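Local coordinates for regulatory Subunit of Protein Kinase A (cAMP-dependent) from Euglena gracilis (Euglena gracilis, PDB 6RSX), which binds cyclic AMP in two cyclic nucleotide-binding domains and, as a regulatory subunit, probably restrains the protein kinase A catalytic subunit until the nucleotide is bound, at residues D142-R146 with I147-Q151; I43-R46 with S47-E50; C187-K190 with D191-V195; P272-E275 with I276-N280. All coordinates share one frame; numbering follows the deposited sequence. Where two conformers were deposited one is given.

Contact 1: residues D142-R146 with I147-Q151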
loop_
_atom_site.group_PDB
_atom_site.type_symbol
_atom_site.label_atom_id
_atom_site.label_comp_id
_atom_site.label_asym_id
_atom_site.label_seq_id
_atom_site.Cartn_x
_atom_site.Cartn_y
_atom_site.Cartn_z
ATOM N N ASP A 142 23.562 2.167 1.079
ATOM C CA ASP A 142 23.832 3.413 1.800
ATOM C C ASP A 142 22.792 4.469 1.482
ATOM O O ASP A 142 22.346 5.200 2.379
ATOM C CB ASP A 142 25.228 3.936 1.455
ATOM C CG ASP A 142 26.322 3.084 2.061
ATOM O OD1 ASP A 142 25.994 2.204 2.908
ATOM O OD2 ASP A 142 27.495 3.287 1.674
ATOM N N THR A 143 22.367 4.550 0.208
ATOM C CA THR A 143 21.356 5.542 -0.154
ATOM C C THR A 143 20.009 5.187 0.457
ATOM O O THR A 143 19.321 6.051 1.020
ATOM C CB THR A 143 21.239 5.667 -1.675
ATOM O OG1 THR A 143 22.529 5.947 -2.215
ATOM C CG2 THR A 143 20.288 6.797 -2.038
ATOM N N PHE A 144 19.639 3.904 0.394
ATOM C CA PHE A 144 18.406 3.451 1.029
ATOM C C PHE A 144 18.393 3.826 2.505
ATOM O O PHE A 144 17.401 4.379 3.008
ATOM C CB PHE A 144 18.235 1.935 0.874
ATOM C CG PHE A 144 16.996 1.408 1.554
ATOM C CD1 PHE A 144 17.004 1.067 2.899
ATOM C CD2 PHE A 144 15.803 1.265 0.841
ATOM C CE1 PHE A 144 15.887 0.589 3.548
ATOM C CE2 PHE A 144 14.634 0.785 1.476
ATOM C CZ PHE A 144 14.662 0.457 2.845
ATOM N N ARG A 145 19.498 3.525 3.211
ATOM C CA ARG A 145 19.589 3.805 4.643
ATOM C C ARG A 145 19.433 5.290 4.939
ATOM O O ARG A 145 18.830 5.660 5.952
ATOM C CB ARG A 145 20.916 3.278 5.211
ATOM C CG ARG A 145 20.960 1.749 5.225
ATOM C CD ARG A 145 22.145 1.188 6.000
ATOM N NE ARG A 145 21.832 1.094 7.423
ATOM C CZ ARG A 145 21.144 0.099 7.980
ATOM N NH1 ARG A 145 20.914 0.101 9.293
ATOM N NH2 ARG A 145 20.687 -0.903 7.230
ATOM N N ARG A 146 19.969 6.151 4.073
ATOM C CA ARG A 146 19.850 7.588 4.296
ATOM C C ARG A 146 18.409 8.072 4.197
ATOM O O ARG A 146 17.947 8.817 5.070
ATOM C CB ARG A 146 20.721 8.352 3.302
ATOM C CG ARG A 146 22.198 8.193 3.577
ATOM C CD ARG A 146 22.925 9.495 3.346
ATOM N NE ARG A 146 23.075 9.830 1.936
ATOM C CZ ARG A 146 22.558 10.907 1.358
ATOM N NH1 ARG A 146 22.785 11.133 0.072
ATOM N NH2 ARG A 146 21.827 11.759 2.067
ATOM N N ILE A 147 17.681 7.678 3.149
ATOM C CA ILE A 147 16.411 8.330 2.821
ATOM C C ILE A 147 15.152 7.507 3.091
ATOM O O ILE A 147 14.071 8.103 3.236
ATOM C CB ILE A 147 16.406 8.813 1.362
ATOM C CG1 ILE A 147 16.344 7.621 0.426
ATOM C CG2 ILE A 147 17.633 9.683 1.066
ATOM C CD1 ILE A 147 16.119 8.046 -0.996
ATOM N N LEU A 148 15.227 6.185 3.168
ATOM C CA LEU A 148 14.017 5.382 3.328
ATOM C C LEU A 148 13.952 4.571 4.616
ATOM O O LEU A 148 12.844 4.268 5.069
ATOM C CB LEU A 148 13.847 4.425 2.131
ATOM C CG LEU A 148 13.272 5.023 0.850
ATOM C CD1 LEU A 148 13.413 4.036 -0.310
ATOM C CD2 LEU A 148 11.798 5.384 1.098
ATOM N N LEU A 149 15.093 4.226 5.234
ATOM C CA LEU A 149 15.070 3.188 6.266
ATOM C C LEU A 149 14.264 3.621 7.493
ATOM O O LEU A 149 13.406 2.871 7.983
ATOM C CB LEU A 149 16.513 2.789 6.652
ATOM C CG LEU A 149 16.606 1.658 7.680
ATOM C CD1 LEU A 149 17.934 0.908 7.591
ATOM C CD2 LEU A 149 16.436 2.266 9.055
ATOM N N THR A 150 14.518 4.834 7.997
ATOM C CA THR A 150 13.971 5.237 9.292
ATOM C C THR A 150 12.451 5.313 9.253
ATOM O O THR A 150 11.759 4.672 10.050
ATOM C CB THR A 150 14.551 6.586 9.720
ATOM O OG1 THR A 150 15.972 6.476 9.834
ATOM C CG2 THR A 150 13.964 6.998 11.057
ATOM N N GLN A 151 11.911 6.109 8.337
ATOM C CA GLN A 151 10.463 6.299 8.331
ATOM C C GLN A 151 9.731 5.042 7.879
ATOM O O GLN A 151 8.591 4.818 8.301
ATOM C CB GLN A 151 10.073 7.517 7.490
ATOM C CG GLN A 151 10.061 7.342 6.009
ATOM C CD GLN A 151 11.392 7.675 5.354
ATOM O OE1 GLN A 151 12.451 7.648 5.990
ATOM N NE2 GLN A 151 11.345 7.984 4.060
HETATM O O HOH W 1 16.458 6.722 7.077
#
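F144 carries CG anti to its own backbone nitrogen (chi1 178°), and L148 turns CG anti to its carbonyl carbon; together these torsions set the methylene of L148 over one face of the ring. The result is a CH-pi contact, with L148 CB 4.0 Å from the centroid of the F144 ring and shifted toward the rim. L149 meets the same ring near CE1, where F144 CE1 lies 3.9 Å from L149 CB. Both leucines cross the phenylalanine at about a right angle. With an alanine in place of F144, L148 CB would probably lose its aromatic cover and a gap would open beside both leucines. R145 runs alongside L149, and its bend at chi3 (85°) brings one guanidinium face against the L149 methyl, NH2 of R145 lying 3.3 Å from CD1 of L149.

The backbone passes here from helix 141-147 into helix 149-165. F144 O accepts a good bond from L148 N at 2.8 Å and a weak one from L149 N; I147 N donates mainly to T143 O (3.1 Å) and only weakly to F144 O. A water then accepts from T150 N and donates to R145 O, while Q151 NE2 reaches back to I147 O (2.9 Å) in the carbonyl plane.

Around this junction, the F144 ring meets F81 of strand 80-84 and packs on E115, L118 and M119 of helix 115-120; T143 and I147 lean on helix 50-59.

Contact 2: residues I43-R46 with S47-E50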
loop_
_atom_site.group_PDB
_atom_site.type_symbol
_atom_site.label_atom_id
_atom_site.label_comp_id
_atom_site.label_asym_id
_atom_site.label_seq_id
_atom_site.Cartn_x
_atom_site.Cartn_y
_atom_site.Cartn_z
ATOM N N ILE A 43 4.171 3.578 -3.082
ATOM C CA ILE A 43 3.875 4.386 -1.906
ATOM C C ILE A 43 5.139 4.733 -1.128
ATOM O O ILE A 43 5.199 5.794 -0.501
ATOM C CB ILE A 43 2.837 3.724 -0.985
ATOM C CG1 ILE A 43 2.373 4.736 0.072
ATOM C CG2 ILE A 43 3.385 2.520 -0.306
ATOM C CD1 ILE A 43 1.594 5.944 -0.504
ATOM N N LEU A 44 6.178 3.893 -1.185
ATOM C CA LEU A 44 7.387 4.205 -0.413
ATOM C C LEU A 44 8.038 5.491 -0.886
ATOM O O LEU A 44 8.587 6.238 -0.074
ATOM C CB LEU A 44 8.381 3.058 -0.479
ATOM C CG LEU A 44 7.887 1.795 0.192
ATOM C CD1 LEU A 44 8.878 0.673 -0.030
ATOM C CD2 LEU A 44 7.662 2.033 1.694
ATOM N N PHE A 45 7.971 5.785 -2.182
ATOM C CA PHE A 45 8.586 7.002 -2.686
ATOM C C PHE A 45 7.651 8.189 -2.644
ATOM O O PHE A 45 8.119 9.321 -2.510
ATOM C CB PHE A 45 9.106 6.786 -4.111
ATOM C CG PHE A 45 10.266 5.846 -4.194
ATOM C CD1 PHE A 45 10.074 4.474 -4.328
ATOM C CD2 PHE A 45 11.572 6.330 -4.119
ATOM C CE1 PHE A 45 11.149 3.604 -4.398
ATOM C CE2 PHE A 45 12.649 5.469 -4.209
ATOM C CZ PHE A 45 12.445 4.102 -4.330
ATOM N N ARG A 46 6.331 7.963 -2.740
ATOM C CA ARG A 46 5.388 9.070 -2.658
ATOM C C ARG A 46 5.559 9.863 -1.373
ATOM O O ARG A 46 5.298 11.071 -1.350
ATOM C CB ARG A 46 3.948 8.551 -2.758
ATOM C CG ARG A 46 2.909 9.672 -2.851
ATOM C CD ARG A 46 1.509 9.122 -2.992
ATOM N NE ARG A 46 1.395 8.288 -4.184
ATOM C CZ ARG A 46 0.417 7.418 -4.379
ATOM N NH1 ARG A 46 -0.528 7.269 -3.454
ATOM N NH2 ARG A 46 0.379 6.693 -5.491
ATOM N N SER A 47 5.981 9.206 -0.293
ATOM C CA SER A 47 6.078 9.881 1.001
ATOM C C SER A 47 7.271 10.837 1.080
ATOM O O SER A 47 7.183 11.888 1.732
ATOM C CB SER A 47 6.164 8.834 2.109
ATOM O OG SER A 47 6.790 7.659 1.627
ATOM N N LEU A 48 8.383 10.491 0.433
ATOM C CA LEU A 48 9.598 11.297 0.515
ATOM C C LEU A 48 9.312 12.753 0.192
ATOM O O LEU A 48 8.576 13.059 -0.746
ATOM C CB LEU A 48 10.649 10.769 -0.460
ATOM C CG LEU A 48 11.019 9.313 -0.271
ATOM C CD1 LEU A 48 11.834 8.889 -1.455
ATOM C CD2 LEU A 48 11.800 9.130 1.031
ATOM N N GLY A 49 9.931 13.651 0.960
ATOM C CA GLY A 49 9.927 15.057 0.638
ATOM C C GLY A 49 10.907 15.377 -0.468
ATOM O O GLY A 49 11.609 14.514 -0.995
ATOM N N GLU A 50 10.978 16.667 -0.798
ATOM C CA GLU A 50 11.646 17.092 -2.025
ATOM C C GLU A 50 13.155 16.891 -1.958
ATOM O O GLU A 50 13.780 16.549 -2.967
ATOM C CB GLU A 50 11.319 18.555 -2.317
ATOM C CG GLU A 50 11.827 19.051 -3.667
ATOM C CD GLU A 50 10.729 19.712 -4.478
ATOM O OE1 GLU A 50 10.820 19.724 -5.726
ATOM O OE2 GLU A 50 9.766 20.212 -3.856
#
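F45 and L48 lie side by side and point the same way, and this is the compact part of the turn that leaves the short helix 43-46. CD1 of L48 sits 3.7 Å from CD2 of the F45 ring, approaching obliquely. With CG anti to its carbonyl carbon (chi1 -57°), L48 lays CG 3.7 Å from F45 O and sends CD1 to the ring. The same carbonyl takes a weak bond from L48 N at 3.2 Å, a three-residue step as the chain leaves the helix. Beneath, F45 and L48 both pack on V56 of helix 50-59 and on L148. An alanine in place of L48 would probably leave CD2 of F45 without its methyl neighbour and open a gap against V56 and L148.

The other side is looser and exposed. S47 keeps its hydroxyl close to two carbonyls, OG standing 2.9 Å from L44 O and 3.2 Å from I43 O. R46 sends its guanidinium outward to D262 and E264, forming a salt bridge with each.

Helix 29-39, this short turn and helix 50-59 together are consistent with the N3A motif of cyclic nucleotide-binding domains. The chemistry of the turn is split: the apolar pair fastens it to the helices of the first domain, whereas the arginine, through its two carboxylates, ties it by charge to the second.

Contact 3: residues C187-K190 with D191-V195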
loop_
_atom_site.group_PDB
_atom_site.type_symbol
_atom_site.label_atom_id
_atom_site.label_comp_id
_atom_site.label_asym_id
_atom_site.label_seq_id
_atom_site.Cartn_x
_atom_site.Cartn_y
_atom_site.Cartn_z
ATOM N N CYS A 187 -5.683 10.044 9.073
ATOM C CA CYS A 187 -6.514 11.227 8.891
ATOM C C CYS A 187 -7.351 11.456 10.140
ATOM O O CYS A 187 -7.788 10.501 10.789
ATOM C CB CYS A 187 -7.410 11.110 7.648
ATOM S SG CYS A 187 -8.047 9.450 7.340
ATOM N N THR A 188 -7.535 12.729 10.485
ATOM C CA THR A 188 -8.246 13.160 11.683
ATOM C C THR A 188 -9.487 13.926 11.253
ATOM O O THR A 188 -9.434 14.721 10.310
ATOM C CB THR A 188 -7.366 14.047 12.569
ATOM O OG1 THR A 188 -6.205 13.310 12.979
ATOM C CG2 THR A 188 -8.126 14.515 13.817
ATOM N N PHE A 189 -10.606 13.664 11.929
ATOM C CA PHE A 189 -11.884 14.276 11.567
ATOM C C PHE A 189 -12.532 14.914 12.785
ATOM O O PHE A 189 -12.631 14.283 13.843
ATOM C CB PHE A 189 -12.810 13.242 10.942
ATOM C CG PHE A 189 -12.296 12.702 9.644
ATOM C CD1 PHE A 189 -12.264 13.498 8.517
ATOM C CD2 PHE A 189 -11.837 11.398 9.557
ATOM C CE1 PHE A 189 -11.782 13.016 7.323
ATOM C CE2 PHE A 189 -11.357 10.901 8.346
ATOM C CZ PHE A 189 -11.320 11.714 7.237
ATOM N N LYS A 190 -12.962 16.164 12.629
ATOM C CA LYS A 190 -13.599 16.915 13.698
ATOM C C LYS A 190 -15.102 16.640 13.727
ATOM O O LYS A 190 -15.690 16.130 12.770
ATOM C CB LYS A 190 -13.343 18.409 13.514
ATOM C CG LYS A 190 -13.882 18.926 12.196
ATOM C CD LYS A 190 -13.729 20.434 12.039
ATOM C CE LYS A 190 -14.364 20.901 10.725
ATOM N NZ LYS A 190 -14.372 22.383 10.555
ATOM N N ASP A 191 -15.723 16.980 14.850
ATOM C CA ASP A 191 -17.164 16.794 14.983
ATOM C C ASP A 191 -17.905 17.382 13.783
ATOM O O ASP A 191 -17.622 18.501 13.344
ATOM C CB ASP A 191 -17.656 17.435 16.283
ATOM C CG ASP A 191 -19.139 17.160 16.552
ATOM O OD1 ASP A 191 -19.580 16.014 16.311
ATOM O OD2 ASP A 191 -19.855 18.077 17.025
ATOM N N LYS A 192 -18.841 16.602 13.244
ATOM C CA LYS A 192 -19.726 16.958 12.132
ATOM C C LYS A 192 -19.014 17.046 10.786
ATOM O O LYS A 192 -19.638 17.438 9.788
ATOM C CB LYS A 192 -20.470 18.280 12.383
ATOM C CG LYS A 192 -21.820 18.106 13.056
ATOM C CD LYS A 192 -21.684 17.814 14.535
ATOM C CE LYS A 192 -22.946 18.231 15.285
ATOM N NZ LYS A 192 -22.723 18.274 16.759
ATOM N N GLU A 193 -17.732 16.701 10.714
ATOM C CA GLU A 193 -17.029 16.736 9.440
ATOM C C GLU A 193 -17.444 15.550 8.572
ATOM O O GLU A 193 -17.467 14.403 9.037
ATOM C CB GLU A 193 -15.521 16.727 9.689
ATOM C CG GLU A 193 -14.718 16.781 8.426
ATOM C CD GLU A 193 -13.224 17.033 8.672
ATOM O OE1 GLU A 193 -12.787 17.068 9.849
ATOM O OE2 GLU A 193 -12.494 17.206 7.675
ATOM N N ILE A 194 -17.797 15.833 7.318
ATOM C CA ILE A 194 -18.198 14.815 6.351
ATOM C C ILE A 194 -16.943 14.168 5.779
ATOM O O ILE A 194 -16.002 14.871 5.398
ATOM C CB ILE A 194 -19.038 15.440 5.231
ATOM C CG1 ILE A 194 -20.389 15.908 5.775
ATOM C CG2 ILE A 194 -19.218 14.468 4.069
ATOM C CD1 ILE A 194 -21.200 16.605 4.721
ATOM N N VAL A 195 -16.928 12.840 5.703
ATOM C CA VAL A 195 -15.781 12.104 5.147
ATOM C C VAL A 195 -16.020 11.734 3.699
ATOM O O VAL A 195 -15.213 12.078 2.839
ATOM C CB VAL A 195 -15.445 10.859 5.997
ATOM C CG1 VAL A 195 -14.143 10.145 5.434
ATOM C CG2 VAL A 195 -15.232 11.266 7.466
#
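OE1 of E193 receives the backbone N-H of K190 at 2.9 Å, and the bond is nearly straight at 166°. It uses the anti lone pair of OE1, the one away from the other carboxylate oxygen. The same oxygen lies 3.2 Å from CG of K190, which chi1 (60°) sets between the backbone N and the carbonyl carbon, on the glutamate's side; the two side chains cross at about a right angle. The lysine amine itself runs on past, with NZ 5.6 Å from OE1 of E193, too far for contact, though a weak attraction is possible.

Running the other way, E193 N donates to K190 O at 3.0 Å and closes a type II beta turn, K190 to E193. K192 takes its third position with a positive phi of 71°, and its NZ folds over to form a salt bridge with OD2 of D191 on the syn side of that carboxylate. OD1 of D191 has another partner, the backbone N of G254.

Below the turn, F189 presents two different surfaces. CG2 of V195 sits squarely over the centre of one ring face in a CH-pi contact, 3.7 Å from the centroid of the F189 ring. The carboxylate of E193 lies at the ring edge instead, its plane almost perpendicular to the ring, with CD of E193 3.7 Å from CD1 of F189.

This corner carries the chain of the second cAMP-binding domain between two antiparallel sheets: F189 pairs by backbone with S256 of strand 256-262, V195 with V250 of strand 249-252, and both side chains touch M213 of strand 213-219.

Contact 4: residues P272-E275 with I276-N280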
loop_
_atom_site.group_PDB
_atom_site.type_symbol
_atom_site.label_atom_id
_atom_site.label_comp_id
_atom_site.label_asym_id
_atom_site.label_seq_id
_atom_site.Cartn_x
_atom_site.Cartn_y
_atom_site.Cartn_z
ATOM N N PRO A 272 -6.576 -9.772 -0.449
ATOM C CA PRO A 272 -6.838 -10.425 0.843
ATOM C C PRO A 272 -7.995 -9.827 1.641
ATOM O O PRO A 272 -8.327 -10.371 2.701
ATOM C CB PRO A 272 -5.504 -10.268 1.594
ATOM C CG PRO A 272 -4.782 -9.169 0.883
ATOM C CD PRO A 272 -5.195 -9.266 -0.540
ATOM N N MET A 273 -8.625 -8.742 1.181
ATOM C CA MET A 273 -9.732 -8.141 1.921
ATOM C C MET A 273 -11.088 -8.419 1.296
ATOM O O MET A 273 -12.113 -8.200 1.954
ATOM C CB MET A 273 -9.559 -6.616 2.027
ATOM C CG MET A 273 -8.423 -6.137 2.930
ATOM S SD MET A 273 -8.345 -4.324 3.014
ATOM C CE MET A 273 -8.176 -3.889 1.287
ATOM N N GLU A 274 -11.121 -8.870 0.044
ATOM C CA GLU A 274 -12.356 -8.767 -0.728
ATOM C C GLU A 274 -13.471 -9.637 -0.154
ATOM O O GLU A 274 -14.634 -9.222 -0.138
ATOM C CB GLU A 274 -12.103 -9.129 -2.186
ATOM C CG GLU A 274 -13.236 -8.703 -3.092
ATOM C CD GLU A 274 -13.010 -9.087 -4.538
ATOM O OE1 GLU A 274 -12.396 -10.152 -4.782
ATOM O OE2 GLU A 274 -13.445 -8.318 -5.426
ATOM N N GLU A 275 -13.155 -10.847 0.303
ATOM C CA GLU A 275 -14.208 -11.699 0.844
ATOM C C GLU A 275 -14.811 -11.091 2.103
ATOM O O GLU A 275 -16.031 -11.125 2.290
ATOM C CB GLU A 275 -13.673 -13.095 1.138
ATOM C CG GLU A 275 -13.540 -13.962 -0.090
ATOM C CD GLU A 275 -13.544 -15.435 0.250
ATOM O OE1 GLU A 275 -13.958 -15.778 1.383
ATOM O OE2 GLU A 275 -13.136 -16.244 -0.613
ATOM N N ILE A 276 -13.972 -10.553 2.991
ATOM C CA ILE A 276 -14.498 -9.904 4.186
ATOM C C ILE A 276 -15.373 -8.718 3.800
ATOM O O ILE A 276 -16.468 -8.530 4.348
ATOM C CB ILE A 276 -13.357 -9.488 5.127
ATOM C CG1 ILE A 276 -12.773 -10.726 5.823
ATOM C CG2 ILE A 276 -13.858 -8.448 6.132
ATOM C CD1 ILE A 276 -11.531 -10.462 6.670
ATOM N N LEU A 277 -14.917 -7.916 2.832
ATOM C CA LEU A 277 -15.688 -6.756 2.395
ATOM C C LEU A 277 -17.019 -7.176 1.781
ATOM O O LEU A 277 -18.050 -6.522 2.002
ATOM C CB LEU A 277 -14.872 -5.943 1.391
ATOM C CG LEU A 277 -13.691 -5.232 2.047
ATOM C CD1 LEU A 277 -12.781 -4.610 0.989
ATOM C CD2 LEU A 277 -14.204 -4.185 3.042
ATOM N N GLN A 278 -17.008 -8.247 0.979
ATOM C CA GLN A 278 -18.240 -8.728 0.347
ATOM C C GLN A 278 -19.227 -9.268 1.379
ATOM O O GLN A 278 -20.415 -8.919 1.354
ATOM C CB GLN A 278 -17.908 -9.798 -0.697
ATOM C CG GLN A 278 -17.184 -9.258 -1.911
ATOM C CD GLN A 278 -16.605 -10.355 -2.790
ATOM O OE1 GLN A 278 -16.245 -11.434 -2.315
ATOM N NE2 GLN A 278 -16.512 -10.080 -4.079
ATOM N N ARG A 279 -18.757 -10.137 2.285
ATOM C CA ARG A 279 -19.618 -10.649 3.349
ATOM C C ARG A 279 -20.237 -9.508 4.143
ATOM O O ARG A 279 -21.446 -9.505 4.422
ATOM C CB ARG A 279 -18.826 -11.572 4.284
ATOM C CG ARG A 279 -18.783 -13.042 3.873
ATOM C CD ARG A 279 -18.125 -13.923 4.941
ATOM N NE ARG A 279 -16.696 -13.642 5.080
ATOM C CZ ARG A 279 -15.744 -14.184 4.322
ATOM N NH1 ARG A 279 -16.057 -15.053 3.368
ATOM N NH2 ARG A 279 -14.475 -13.855 4.514
ATOM N N ASN A 280 -19.427 -8.519 4.512
ATOM C CA ASN A 280 -19.942 -7.459 5.362
ATOM C C ASN A 280 -21.095 -6.695 4.725
ATOM O O ASN A 280 -21.885 -6.079 5.447
ATOM C CB ASN A 280 -18.841 -6.484 5.710
ATOM C CG ASN A 280 -19.321 -5.392 6.592
ATOM O OD1 ASN A 280 -19.614 -5.625 7.768
ATOM N ND2 ASN A 280 -19.416 -4.173 6.042
#
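E275 and R279 face each other one turn apart along helix 274-280, which follows the barrel of the second cyclic nucleotide-binding domain; theirs is a classic i to i+4 salt bridge along a helix.

Hydrogen bonds come first. L277 N, Q278 N and R279 N each donate four residues back, to M273 O (3.0 Å), E274 O (2.8 Å) and E275 O (2.9 Å), so the helical pattern is established from its first turn.

Among the apolar groups, L277 folds its branch back over the preceding turn: CG is anti to the carbonyl carbon (chi1 -70°), and CD1 of L277 comes to 3.9 Å from CB of M273. Both side chains belong to the buried side, M273 touching F169 and M180, L277 touching F234 and M241. Farther along the chain, Y284 lines the cAMP pocket.

The flat polar ends behave differently from one another. The amide of Q278 stacks on the carboxylate of E274 with planes 11° apart, NE2 of Q278 lying 3.7 Å from CD of E274. R279 instead meets its glutamate edge-on, the two planes steeply inclined. A bend at chi3 folds the guanidinium back over the helix, so that E275 O lies over the centre of one face, while NH1 of R279 donates to OE1 of E275 at 3.0 Å on the anti side, within 11° of the guanidinium plane.

How the contacts relate
From the N terminus the order is contact 2, contact 1, contact 3, contact 4. Each is a local turn closed within a few residues, so they follow in series and none nests in or crosses another. Contacts 2 and 1 are far apart in sequence but touch: L48 CD2 lies 3.3 Å from Q151 NE2, and L148 CD2 is 3.5 Å from L44 O, joining the helical turn before the first barrel to the helices after it. Contacts 3 and 4 belong to the second domain, one at the corner between its sheets, the other on its C-terminal helix, with centres about 25 Å apart. Contact 4 lies across the chain's centre from contacts 1 and 2.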